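Local coordinates for protein L-glyceraldehyde 3-phosphate reductase (Clostridium beijerinckii, PDB 6HG6) that probably reduces aldehydes such as furfural and methylglyoxal with NADPH, as a TIM-barrel aldo-keto reductase, at residues A98-W103 / H137-P142; K114-S119 / M150-T155; E130-F135 / G160-A165. One frame throughout, in Å; residues are numbered along the deposited sequence.

From the N terminus, the chain passes the first half of every contact before it returns to any of them: 98-103, 114-119 and 130-135 come first, then 137-142, 150-155 and 160-165 in the same order. Each contact therefore closes a loop of 24 to 33 intervening residues that crosses the other two, and none nests. Contact 1 ties together the loops after strands 93-98 and 132-137, beside the nicotinamide. Contact 2 pairs the helices that follow them, 113-127 and 146-158. Contact 3 zips strand 132-137 to strand 162-168. Phe135 of contact 3 packs against Ile116 and Leu153 of contact 2, whose Tyr115 reaches the loop of contact 1.

Contact 1: residues A98-W103 / H137-P142. With NDP (NADPH dihydro-nicotinamide-adenine-dinucleotide phosphate), chain B.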
loop_
_atom_site.group_PDB
_atom_site.type_symbol
_atom_site.label_atom_id
_atom_site.label_comp_id
_atom_site.label_asym_id
_atom_site.label_seq_id
_atom_site.Cartn_x
_atom_site.Cartn_y
_atom_site.Cartn_z
ATOM N N ALA A 98 -0.345 -2.112 -12.958
ATOM C CA ALA A 98 -0.211 -1.465 -14.270
ATOM C C ALA A 98 -1.354 -0.460 -14.388
ATOM O O ALA A 98 -2.514 -0.770 -13.958
ATOM C CB ALA A 98 -0.273 -2.510 -15.353
ATOM N N GLY A 99 -1.064 0.717 -14.913
ATOM C CA GLY A 99 -2.110 1.731 -15.145
ATOM C C GLY A 99 -1.593 3.148 -15.222
ATOM O O GLY A 99 -2.300 4.012 -15.800
ATOM N N TYR A 100 -0.399 3.402 -14.682
ATOM C CA TYR A 100 0.344 4.662 -14.847
ATOM C C TYR A 100 1.386 4.457 -15.945
ATOM O O TYR A 100 1.468 3.364 -16.536
ATOM C CB TYR A 100 0.974 5.166 -13.534
ATOM C CG TYR A 100 0.006 5.904 -12.630
ATOM C CD1 TYR A 100 -0.401 7.192 -12.921
ATOM C CD2 TYR A 100 -0.516 5.309 -11.493
ATOM C CE1 TYR A 100 -1.242 7.909 -12.075
ATOM C CE2 TYR A 100 -1.388 5.991 -10.649
ATOM C CZ TYR A 100 -1.773 7.277 -10.964
ATOM O OH TYR A 100 -2.628 7.948 -10.141
ATOM N N LYS A 101 2.166 5.493 -16.216
ATOM C CA LYS A 101 3.084 5.460 -17.372
ATOM C C LYS A 101 4.259 4.553 -17.028
ATOM O O LYS A 101 4.911 4.759 -15.973
ATOM C CB LYS A 101 3.576 6.829 -17.785
ATOM C CG LYS A 101 4.420 6.773 -19.052
ATOM C CD LYS A 101 4.784 8.118 -19.513
ATOM C CE LYS A 101 5.591 8.061 -20.776
ATOM N NZ LYS A 101 5.726 9.415 -21.320
ATOM N N MET A 102 4.484 3.553 -17.869
ATOM C CA MET A 102 5.614 2.624 -17.694
ATOM C C MET A 102 6.581 2.769 -18.865
ATOM O O MET A 102 7.796 2.827 -18.598
ATOM C CB MET A 102 5.111 1.183 -17.588
ATOM C CG MET A 102 6.231 0.176 -17.468
ATOM S SD MET A 102 7.007 0.359 -15.830
ATOM C CE MET A 102 8.471 -0.634 -16.095
ATOM N N TRP A 103 6.110 2.767 -20.113
ATOM C CA TRP A 103 7.014 2.915 -21.277
ATOM C C TRP A 103 6.354 3.856 -22.266
ATOM O O TRP A 103 5.209 4.254 -22.034
ATOM C CB TRP A 103 7.419 1.551 -21.867
ATOM C CG TRP A 103 6.324 0.724 -22.484
ATOM C CD1 TRP A 103 5.832 0.859 -23.758
ATOM C CD2 TRP A 103 5.649 -0.409 -21.911
ATOM N NE1 TRP A 103 4.854 -0.081 -23.983
ATOM C CE2 TRP A 103 4.729 -0.875 -22.880
ATOM C CE3 TRP A 103 5.649 -1.040 -20.658
ATOM C CZ2 TRP A 103 3.892 -1.970 -22.650
ATOM C CZ3 TRP A 103 4.814 -2.113 -20.445
ATOM C CH2 TRP A 103 3.912 -2.547 -21.416
ATOM N N HIS A 137 -5.124 -2.877 -11.136
ATOM C CA HIS A 137 -5.289 -1.753 -12.074
ATOM C C HIS A 137 -4.909 -0.516 -11.228
ATOM O O HIS A 137 -5.514 -0.271 -10.189
ATOM C CB HIS A 137 -6.664 -1.694 -12.708
ATOM C CG HIS A 137 -6.730 -0.668 -13.799
ATOM N ND1 HIS A 137 -7.877 0.033 -14.101
ATOM C CD2 HIS A 137 -5.768 -0.226 -14.645
ATOM C CE1 HIS A 137 -7.666 0.852 -15.110
ATOM N NE2 HIS A 137 -6.352 0.727 -15.475
ATOM N N HIS A 138 -3.856 0.181 -11.633
ATOM C CA HIS A 138 -3.175 1.199 -10.805
ATOM C C HIS A 138 -3.989 2.489 -10.639
ATOM O O HIS A 138 -3.768 3.208 -9.664
ATOM C CB HIS A 138 -1.790 1.442 -11.397
ATOM C CG HIS A 138 -0.785 1.987 -10.444
ATOM N ND1 HIS A 138 0.549 2.028 -10.771
ATOM C CD2 HIS A 138 -0.903 2.521 -9.205
ATOM C CE1 HIS A 138 1.217 2.568 -9.779
ATOM N NE2 HIS A 138 0.353 2.901 -8.816
ATOM N N ARG A 139 -4.843 2.831 -11.598
ATOM C CA ARG A 139 -5.691 4.034 -11.515
ATOM C C ARG A 139 -6.850 3.872 -12.497
ATOM O O ARG A 139 -6.765 3.037 -13.429
ATOM C CB ARG A 139 -4.913 5.307 -11.862
ATOM C CG ARG A 139 -4.217 5.256 -13.225
ATOM C CD ARG A 139 -4.126 6.585 -13.910
ATOM N NE ARG A 139 -3.162 6.624 -15.020
ATOM C CZ ARG A 139 -2.692 7.732 -15.550
ATOM N NH1 ARG A 139 -3.113 8.915 -15.134
ATOM N NH2 ARG A 139 -1.808 7.683 -16.531
ATOM N N MET A 140 -7.870 4.690 -12.334
ATOM C CA MET A 140 -9.003 4.662 -13.269
ATOM C C MET A 140 -8.562 5.178 -14.653
ATOM O O MET A 140 -7.756 6.110 -14.751
ATOM C CB MET A 140 -10.155 5.506 -12.733
ATOM C CG MET A 140 -10.689 5.005 -11.405
ATOM S SD MET A 140 -12.141 5.894 -10.845
ATOM C CE MET A 140 -11.479 7.475 -10.322
ATOM N N ASP A 141 -9.104 4.583 -15.703
ATOM C CA ASP A 141 -8.947 5.088 -17.076
ATOM C C ASP A 141 -10.337 5.300 -17.641
ATOM O O ASP A 141 -10.927 4.377 -18.200
ATOM C CB ASP A 141 -8.175 4.112 -17.957
ATOM C CG ASP A 141 -7.976 4.687 -19.349
ATOM O OD1 ASP A 141 -8.385 5.851 -19.572
ATOM O OD2 ASP A 141 -7.422 3.946 -20.199
ATOM N N PRO A 142 -10.894 6.509 -17.560
ATOM C CA PRO A 142 -12.236 6.728 -18.080
ATOM C C PRO A 142 -12.292 6.646 -19.608
ATOM O O PRO A 142 -13.382 6.619 -20.119
ATOM C CB PRO A 142 -12.605 8.122 -17.539
ATOM C CG PRO A 142 -11.245 8.802 -17.324
ATOM C CD PRO A 142 -10.326 7.692 -16.881
HETATM P PA NDP B . 4.613 7.116 3.949
HETATM O O1A NDP B . 3.563 8.175 3.895
HETATM O O2A NDP B . 4.666 6.033 4.979
HETATM O O5B NDP B . 6.067 7.791 3.821
HETATM C C5B NDP B . 7.250 6.949 3.870
HETATM C C4B NDP B . 8.461 7.803 4.137
HETATM O O4B NDP B . 8.229 8.544 5.363
HETATM C C3B NDP B . 9.791 7.070 4.357
HETATM O O3B NDP B . 10.510 6.819 3.152
HETATM C C2B NDP B . 10.528 8.059 5.250
HETATM O O2B NDP B . 11.028 9.093 4.407
HETATM C C1B NDP B . 9.406 8.597 6.131
HETATM N N9A NDP B . 9.149 7.849 7.356
HETATM C C8A NDP B . 8.661 6.570 7.469
HETATM N N7A NDP B . 8.480 6.188 8.709
HETATM C C5A NDP B . 8.870 7.284 9.465
HETATM C C6A NDP B . 8.911 7.511 10.855
HETATM N N6A NDP B . 8.541 6.609 11.760
HETATM N N1A NDP B . 9.345 8.726 11.281
HETATM C C2A NDP B . 9.715 9.630 10.363
HETATM N N3A NDP B . 9.711 9.530 9.035
HETATM C C4A NDP B . 9.272 8.320 8.642
HETATM O O3 NDP B . 4.519 6.279 2.568
HETATM P PN NDP B . 4.882 6.563 1.035
HETATM O O1N NDP B . 6.336 6.274 0.867
HETATM O O2N NDP B . 4.323 7.870 0.573
HETATM O O5D NDP B . 4.032 5.388 0.330
HETATM C C5D NDP B . 4.111 4.059 0.908
HETATM C C4D NDP B . 3.807 3.036 -0.161
HETATM O O4D NDP B . 2.474 3.251 -0.658
HETATM C C3D NDP B . 4.659 3.094 -1.426
HETATM O O3D NDP B . 5.932 2.505 -1.200
HETATM C C2D NDP B . 3.761 2.307 -2.387
HETATM O O2D NDP B . 3.902 0.928 -2.166
HETATM C C1D NDP B . 2.365 2.780 -1.992
HETATM N N1N NDP B . 1.874 3.881 -2.858
HETATM C C2N NDP B . 0.843 3.648 -3.735
HETATM C C3N NDP B . 0.523 4.517 -4.743
HETATM C C7N NDP B . -0.619 4.181 -5.665
HETATM O O7N NDP B . -1.194 3.079 -5.592
HETATM N N7N NDP B . -0.954 5.103 -6.567
HETATM C C4N NDP B . 1.345 5.772 -4.860
HETATM C C5N NDP B . 2.288 6.015 -3.748
HETATM C C6N NDP B . 2.453 5.134 -2.785
HETATM P P2B NDP B . 12.406 9.810 4.854
HETATM O O1X NDP B . 13.307 8.910 5.676
HETATM O O2X NDP B . 13.055 10.210 3.538
HETATM O O3X NDP B . 11.898 11.006 5.647
HETATM O O HOH W 1 -5.164 3.226 -16.039
HETATM O O HOH W 2 1.456 1.612 -13.367
#
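The ring of Tyr100 carries Arg139 over one face and turns its edge to His138. This is the C-terminal end of a TIM barrel, where loops after the parallel strands 93-98 and 132-137 border the cofactor pocket. CG of Arg139 lies 3.9 Å from the centroid of the Tyr100 ring, a CH-pi contact, and the guanidinium continues across that face with its plane 21° from the ring. His138 offers its own face: Tyr100 CD2 points into it in a T-shaped pair with planes at 89°. At the edge of the imidazole sits the carboxamide of NADPH, with His138 NE2 3.4 Å from its N7N. Along the backbone, His138 N donates to Ala98 O at 2.8 Å. Gly99 passes close by, its CA 4.5 Å from CA of His138. One water bridges Gly99 O and His137 NE2, while ND1 of that histidine is bonded to Tyr170; a second water joins Tyr100 N to His138 ND1. Asp109 holds the far end of Arg139 through a salt bridge to NH2. Nearer the backbone, Arg139 NE donates to Gly99 O at 2.9 Å, almost straight at 170°, with the oxygen in the guanidinium plane.

Contact 2: residues K114-S119 / M150-T155; sequences KYILAS and MMALDT
Ala152 meets Ile116 methyl to methyl where the two helices come nearest, Ala152 CB lying 3.7 Å from Ile116 CG2. That branch is anti to the backbone N of Ile116, which sends it across toward the other helix, while CD1 of the same residue also comes to rest near the alanine methyl. The next residue, Leu117, works with both branches, reaching Thr155 one turn on from Ala152. Its CD1 touches CG2 of Thr155 at 3.8 Å, the two side chains crossing at about a right angle, and its CD2 presses on the backbone, 3.4 Å from Ala152 O. Leu153 adds only a light touch, through CD2 at 4.5 Å from Ile116 CG2.

Behind these contacts, the threonine is set by its hydroxyl. With chi1 at -65°, Thr155 OG1 turns back along its own helix and donates to Met151 O at 3.0 Å, leaving CG2 to face the leucine. Met151 O also takes the backbone bond from Thr155 N at 2.8 Å, the two donors arriving from opposite faces of its carbonyl plane. Arg113, at the start of helix 113-127, adds a hydrogen bond to Thr155 OG1 and so gives the two helices a polar link beside the apolar one.

Further out, the segments belong to neighbouring helices of the outer layer of the TIM barrel. Their axes pass 9.3 Å apart and run nearly parallel, crossing at -24°. Ile116 and Leu153 both reach down to Phe135 on strand 132-137, which connects the two helices in the chain, and Met150 packs on the next helix, 172-184. No hydrogen bond joins the two segments themselves; their contact consists of aliphatic groups meeting one another and a peptide oxygen, and so depends on shape and burial.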
loop_
_atom_site.group_PDB
_atom_site.type_symbol
_atom_site.label_atom_id
_atom_site.label_comp_id
_atom_site.label_asym_id
_atom_site.label_seq_id
_atom_site.Cartn_x
_atom_site.Cartn_y
_atom_site.Cartn_z
ATOM N N LYS A 114 -3.939 -4.668 -23.745
ATOM C CA LYS A 114 -2.554 -4.777 -24.272
ATOM C C LYS A 114 -1.544 -4.338 -23.209
ATOM O O LYS A 114 -0.651 -5.104 -22.872
ATOM C CB LYS A 114 -2.434 -3.963 -25.553
ATOM C CG LYS A 114 -1.019 -3.599 -25.951
ATOM C CD LYS A 114 -0.182 -4.765 -26.370
ATOM C CE LYS A 114 1.077 -4.282 -27.094
ATOM N NZ LYS A 114 1.850 -5.390 -27.694
ATOM N N TYR A 115 -1.703 -3.140 -22.646
ATOM C CA TYR A 115 -0.733 -2.624 -21.661
ATOM C C TYR A 115 -0.755 -3.492 -20.410
ATOM O O TYR A 115 0.297 -3.858 -19.882
ATOM C CB TYR A 115 -1.033 -1.154 -21.389
ATOM C CG TYR A 115 -0.330 -0.620 -20.177
ATOM C CD1 TYR A 115 1.020 -0.811 -19.973
ATOM C CD2 TYR A 115 -1.040 0.106 -19.234
ATOM C CE1 TYR A 115 1.648 -0.297 -18.845
ATOM C CE2 TYR A 115 -0.423 0.638 -18.120
ATOM C CZ TYR A 115 0.929 0.430 -17.925
ATOM O OH TYR A 115 1.517 0.908 -16.778
ATOM N N ILE A 116 -1.949 -3.742 -19.881
ATOM C CA ILE A 116 -2.075 -4.420 -18.572
ATOM C C ILE A 116 -1.404 -5.784 -18.678
ATOM O O ILE A 116 -0.591 -6.123 -17.827
ATOM C CB ILE A 116 -3.539 -4.449 -18.107
ATOM C CG1 ILE A 116 -4.029 -3.046 -17.758
ATOM C CG2 ILE A 116 -3.695 -5.458 -17.000
ATOM C CD1 ILE A 116 -5.526 -2.988 -17.465
ATOM N N LEU A 117 -1.726 -6.581 -19.698
ATOM C CA LEU A 117 -1.169 -7.936 -19.775
ATOM C C LEU A 117 0.303 -7.903 -20.167
ATOM O O LEU A 117 1.036 -8.724 -19.635
ATOM C CB LEU A 117 -2.036 -8.793 -20.692
ATOM C CG LEU A 117 -3.478 -9.000 -20.206
ATOM C CD1 LEU A 117 -4.211 -9.875 -21.205
ATOM C CD2 LEU A 117 -3.456 -9.650 -18.860
ATOM N N ALA A 118 0.717 -7.087 -21.118
ATOM C CA ALA A 118 2.154 -6.973 -21.469
ATOM C C ALA A 118 2.947 -6.549 -20.234
ATOM O O ALA A 118 4.021 -7.097 -19.980
ATOM C CB ALA A 118 2.362 -6.022 -22.628
ATOM N N SER A 119 2.429 -5.615 -19.459
ATOM C CA SER A 119 3.114 -5.131 -18.242
ATOM C C SER A 119 3.240 -6.245 -17.217
ATOM O O SER A 119 4.305 -6.426 -16.646
ATOM C CB SER A 119 2.387 -3.983 -17.623
ATOM O OG SER A 119 3.183 -3.536 -16.535
ATOM N N MET A 150 -10.974 -4.561 -16.461
ATOM C CA MET A 150 -11.320 -5.600 -15.465
ATOM C C MET A 150 -11.152 -6.995 -16.098
ATOM O O MET A 150 -10.632 -7.893 -15.417
ATOM C CB MET A 150 -12.740 -5.394 -14.923
ATOM C CG MET A 150 -12.901 -4.100 -14.089
ATOM S SD MET A 150 -11.701 -3.890 -12.740
ATOM C CE MET A 150 -10.422 -2.890 -13.507
ATOM N N MET A 151 -11.497 -7.162 -17.358
ATOM C CA MET A 151 -11.289 -8.473 -18.043
ATOM C C MET A 151 -9.791 -8.768 -18.136
ATOM O O MET A 151 -9.418 -9.948 -18.112
ATOM C CB MET A 151 -11.964 -8.498 -19.417
ATOM C CG MET A 151 -13.452 -8.656 -19.303
ATOM S SD MET A 151 -14.291 -8.752 -20.918
ATOM C CE MET A 151 -13.500 -10.270 -21.452
ATOM N N ALA A 152 -8.940 -7.745 -18.232
ATOM C CA ALA A 152 -7.478 -7.923 -18.233
ATOM C C ALA A 152 -7.042 -8.463 -16.870
ATOM O O ALA A 152 -6.234 -9.402 -16.836
ATOM C CB ALA A 152 -6.777 -6.617 -18.603
ATOM N N LEU A 153 -7.552 -7.913 -15.755
ATOM C CA LEU A 153 -7.209 -8.452 -14.416
ATOM C C LEU A 153 -7.692 -9.907 -14.346
ATOM O O LEU A 153 -6.989 -10.792 -13.805
ATOM C CB LEU A 153 -7.859 -7.611 -13.327
ATOM C CG LEU A 153 -7.427 -6.154 -13.231
ATOM C CD1 LEU A 153 -8.009 -5.505 -11.995
ATOM C CD2 LEU A 153 -5.932 -6.055 -13.187
ATOM N N ASP A 154 -8.888 -10.166 -14.852
ATOM C CA ASP A 154 -9.455 -11.528 -14.836
ATOM C C ASP A 154 -8.549 -12.489 -15.637
ATOM O O ASP A 154 -8.273 -13.600 -15.176
ATOM C CB ASP A 154 -10.870 -11.535 -15.369
ATOM C CG ASP A 154 -11.473 -12.935 -15.421
ATOM O OD1 ASP A 154 -11.576 -13.563 -14.318
ATOM O OD2 ASP A 154 -11.794 -13.397 -16.552
ATOM N N THR A 155 -8.071 -12.072 -16.800
ATOM C CA THR A 155 -7.158 -12.893 -17.603
ATOM C C THR A 155 -5.892 -13.181 -16.783
ATOM O O THR A 155 -5.446 -14.327 -16.798
ATOM C CB THR A 155 -6.832 -12.211 -18.925
ATOM O OG1 THR A 155 -8.062 -12.143 -19.660
ATOM C CG2 THR A 155 -5.754 -12.951 -19.669
#

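Contact 3: residues E130-F135 / G160-A165. With EDO (1,2-ethanediol), chain G.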
loop_
_atom_site.group_PDB
_atom_site.type_symbol
_atom_site.label_atom_id
_atom_site.label_comp_id
_atom_site.label_asym_id
_atom_site.label_seq_id
_atom_site.Cartn_x
_atom_site.Cartn_y
_atom_site.Cartn_z
ATOM N N GLU A 130 6.445 -16.636 -10.636
ATOM C CA GLU A 130 5.428 -17.364 -11.429
ATOM C C GLU A 130 4.118 -16.573 -11.382
ATOM O O GLU A 130 3.376 -16.568 -12.365
ATOM C CB GLU A 130 5.263 -18.775 -10.869
ATOM C CG GLU A 130 4.627 -19.729 -11.849
ATOM C CD GLU A 130 5.438 -20.056 -13.091
ATOM O OE1 GLU A 130 6.705 -19.991 -13.010
ATOM O OE2 GLU A 130 4.794 -20.345 -14.154
ATOM N N TYR A 131 3.850 -15.907 -10.263
ATOM C CA TYR A 131 2.638 -15.111 -10.080
ATOM C C TYR A 131 2.870 -14.101 -8.995
ATOM O O TYR A 131 3.716 -14.304 -8.159
ATOM C CB TYR A 131 1.428 -15.973 -9.729
ATOM C CG TYR A 131 1.597 -16.828 -8.514
ATOM C CD1 TYR A 131 1.333 -16.363 -7.247
ATOM C CD2 TYR A 131 2.003 -18.150 -8.639
ATOM C CE1 TYR A 131 1.496 -17.164 -6.140
ATOM C CE2 TYR A 131 2.177 -18.957 -7.524
ATOM C CZ TYR A 131 1.938 -18.456 -6.263
ATOM O OH TYR A 131 2.071 -19.261 -5.161
ATOM N N VAL A 132 2.099 -13.045 -9.056
ATOM C CA VAL A 132 1.987 -12.103 -7.930
ATOM C C VAL A 132 0.739 -12.498 -7.114
ATOM O O VAL A 132 -0.214 -13.127 -7.643
ATOM C CB VAL A 132 1.907 -10.640 -8.374
ATOM C CG1 VAL A 132 3.235 -10.191 -8.958
ATOM C CG2 VAL A 132 0.727 -10.366 -9.308
ATOM N N ASP A 133 0.721 -12.138 -5.857
ATOM C CA ASP A 133 -0.457 -12.454 -5.004
ATOM C C ASP A 133 -1.604 -11.542 -5.387
ATOM O O ASP A 133 -2.740 -12.036 -5.399
ATOM C CB ASP A 133 -0.083 -12.349 -3.531
ATOM C CG ASP A 133 1.010 -13.364 -3.232
ATOM O OD1 ASP A 133 0.686 -14.543 -3.028
ATOM O OD2 ASP A 133 2.196 -12.963 -3.279
ATOM N N ILE A 134 -1.304 -10.256 -5.614
ATOM C CA ILE A 134 -2.318 -9.239 -5.956
ATOM C C ILE A 134 -1.825 -8.522 -7.187
ATOM O O ILE A 134 -0.718 -7.959 -7.169
ATOM C CB ILE A 134 -2.619 -8.273 -4.790
ATOM C CG1 ILE A 134 -2.945 -9.026 -3.496
ATOM C CG2 ILE A 134 -3.740 -7.352 -5.234
ATOM C CD1 ILE A 134 -2.900 -8.128 -2.253
ATOM N N PHE A 135 -2.690 -8.422 -8.167
ATOM C CA PHE A 135 -2.390 -7.610 -9.364
ATOM C C PHE A 135 -3.435 -6.509 -9.464
ATOM O O PHE A 135 -4.618 -6.785 -9.533
ATOM C CB PHE A 135 -2.345 -8.486 -10.606
ATOM C CG PHE A 135 -2.016 -7.724 -11.863
ATOM C CD1 PHE A 135 -0.923 -6.897 -11.925
ATOM C CD2 PHE A 135 -2.772 -7.893 -13.003
ATOM C CE1 PHE A 135 -0.595 -6.231 -13.098
ATOM C CE2 PHE A 135 -2.420 -7.268 -14.189
ATOM C CZ PHE A 135 -1.351 -6.418 -14.229
ATOM N N GLY A 160 -3.204 -17.808 -14.179
ATOM C CA GLY A 160 -2.331 -18.262 -13.087
ATOM C C GLY A 160 -1.170 -17.316 -12.827
ATOM O O GLY A 160 -0.192 -17.738 -12.136
ATOM N N LYS A 161 -1.283 -16.078 -13.292
ATOM C CA LYS A 161 -0.232 -15.055 -13.108
ATOM C C LYS A 161 -0.513 -14.143 -11.915
ATOM O O LYS A 161 0.421 -13.377 -11.523
ATOM C CB LYS A 161 -0.046 -14.309 -14.421
ATOM C CG LYS A 161 0.617 -15.147 -15.482
ATOM C CD LYS A 161 0.651 -14.462 -16.805
ATOM C CE LYS A 161 1.350 -15.325 -17.851
ATOM N NZ LYS A 161 1.310 -14.640 -19.156
ATOM N N ALA A 162 -1.715 -14.224 -11.327
ATOM C CA ALA A 162 -2.116 -13.440 -10.146
ATOM C C ALA A 162 -3.079 -14.276 -9.328
ATOM O O ALA A 162 -3.884 -14.971 -9.928
ATOM C CB ALA A 162 -2.769 -12.120 -10.524
ATOM N N LEU A 163 -2.970 -14.258 -8.006
ATOM C CA LEU A 163 -3.954 -15.010 -7.180
ATOM C C LEU A 163 -5.236 -14.200 -7.038
ATOM O O LEU A 163 -6.305 -14.787 -7.074
ATOM C CB LEU A 163 -3.364 -15.320 -5.816
ATOM C CG LEU A 163 -2.178 -16.267 -5.861
ATOM C CD1 LEU A 163 -1.699 -16.647 -4.470
ATOM C CD2 LEU A 163 -2.544 -17.521 -6.617
ATOM N N TYR A 164 -5.095 -12.900 -6.832
ATOM C CA TYR A 164 -6.223 -11.991 -6.587
ATOM C C TYR A 164 -6.071 -10.718 -7.394
ATOM O O TYR A 164 -4.930 -10.309 -7.666
ATOM C CB TYR A 164 -6.244 -11.586 -5.123
ATOM C CG TYR A 164 -6.451 -12.692 -4.109
ATOM C CD1 TYR A 164 -5.353 -13.295 -3.534
ATOM C CD2 TYR A 164 -7.691 -13.004 -3.571
ATOM C CE1 TYR A 164 -5.475 -14.248 -2.538
ATOM C CE2 TYR A 164 -7.839 -13.953 -2.552
ATOM C CZ TYR A 164 -6.706 -14.539 -1.999
ATOM O OH TYR A 164 -6.800 -15.438 -0.983
ATOM N N ALA A 165 -7.203 -10.120 -7.770
ATOM C CA ALA A 165 -7.233 -8.777 -8.389
ATOM C C ALA A 165 -7.421 -7.713 -7.303
ATOM O O ALA A 165 -8.069 -7.939 -6.259
ATOM C CB ALA A 165 -8.351 -8.683 -9.405
HETATM C C1 EDO G . 9.010 -18.293 -7.343
HETATM O O1 EDO G . 7.745 -18.059 -7.950
HETATM C C2 EDO G . 9.236 -17.500 -6.114
HETATM O O2 EDO G . 10.584 -17.074 -5.936
#
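Asp133 O takes the shortest hydrogen bond of this contact, from Tyr164 N at 2.9 Å, though the bond is bent to 135° at the hydrogen. The same oxygen lies in the plane of the Tyr164 ring at its edge, 3.4 Å from CD1, with Leu163 CB close by as well. Strands 132-137 and 162-168 are parallel neighbours in the TIM barrel and form a beta-alpha-beta unit with helix 146-158, which connects them. Both segments turn a corner here, at Asp133 and at Leu163-Tyr164, and the ladder survives the double kink. On one side of it Val132 N donates to Lys161 O and Leu163 N to Val132 O; on the other Phe135 N donates to Tyr164 O, a bond of 3.0 Å lying in the carbonyl plane.

At the N-terminal end of the ladder, Tyr131 leans over the exposed Leu163. With its CG between the backbone N and the carbonyl carbon (chi1 57°), the Tyr131 ring is brought to Leu163, whose CD2 lies over one face toward the rim, while CE1 meets Leu163 CD1 at 3.6 Å. The same methyl, Leu163 CD1, also lies 3.5 Å from Asp133 OD1, the two side chains side by side and pointing the same way; OD2 of that carboxylate is taken up by Arg89 in a salt bridge and by Ile94 N. Before the strand, Gly160 ends helix 146-158 in a Schellman motif, its positive phi turning the chain into line.

Ile134 and Tyr164 occupy one face of the sheet; Ile134 touches Ser95 of the adjoining strand, and Tyr164 packs on Leu23 and Pro188. Val132, Ala162, Phe135 and Ala165 face the surrounding helices: Phe135 touches Leu120 on one and Ala156 on the other. On this helical side Phe135 CB closes against the methyl of Ala162, CB to CB 3.7 Å.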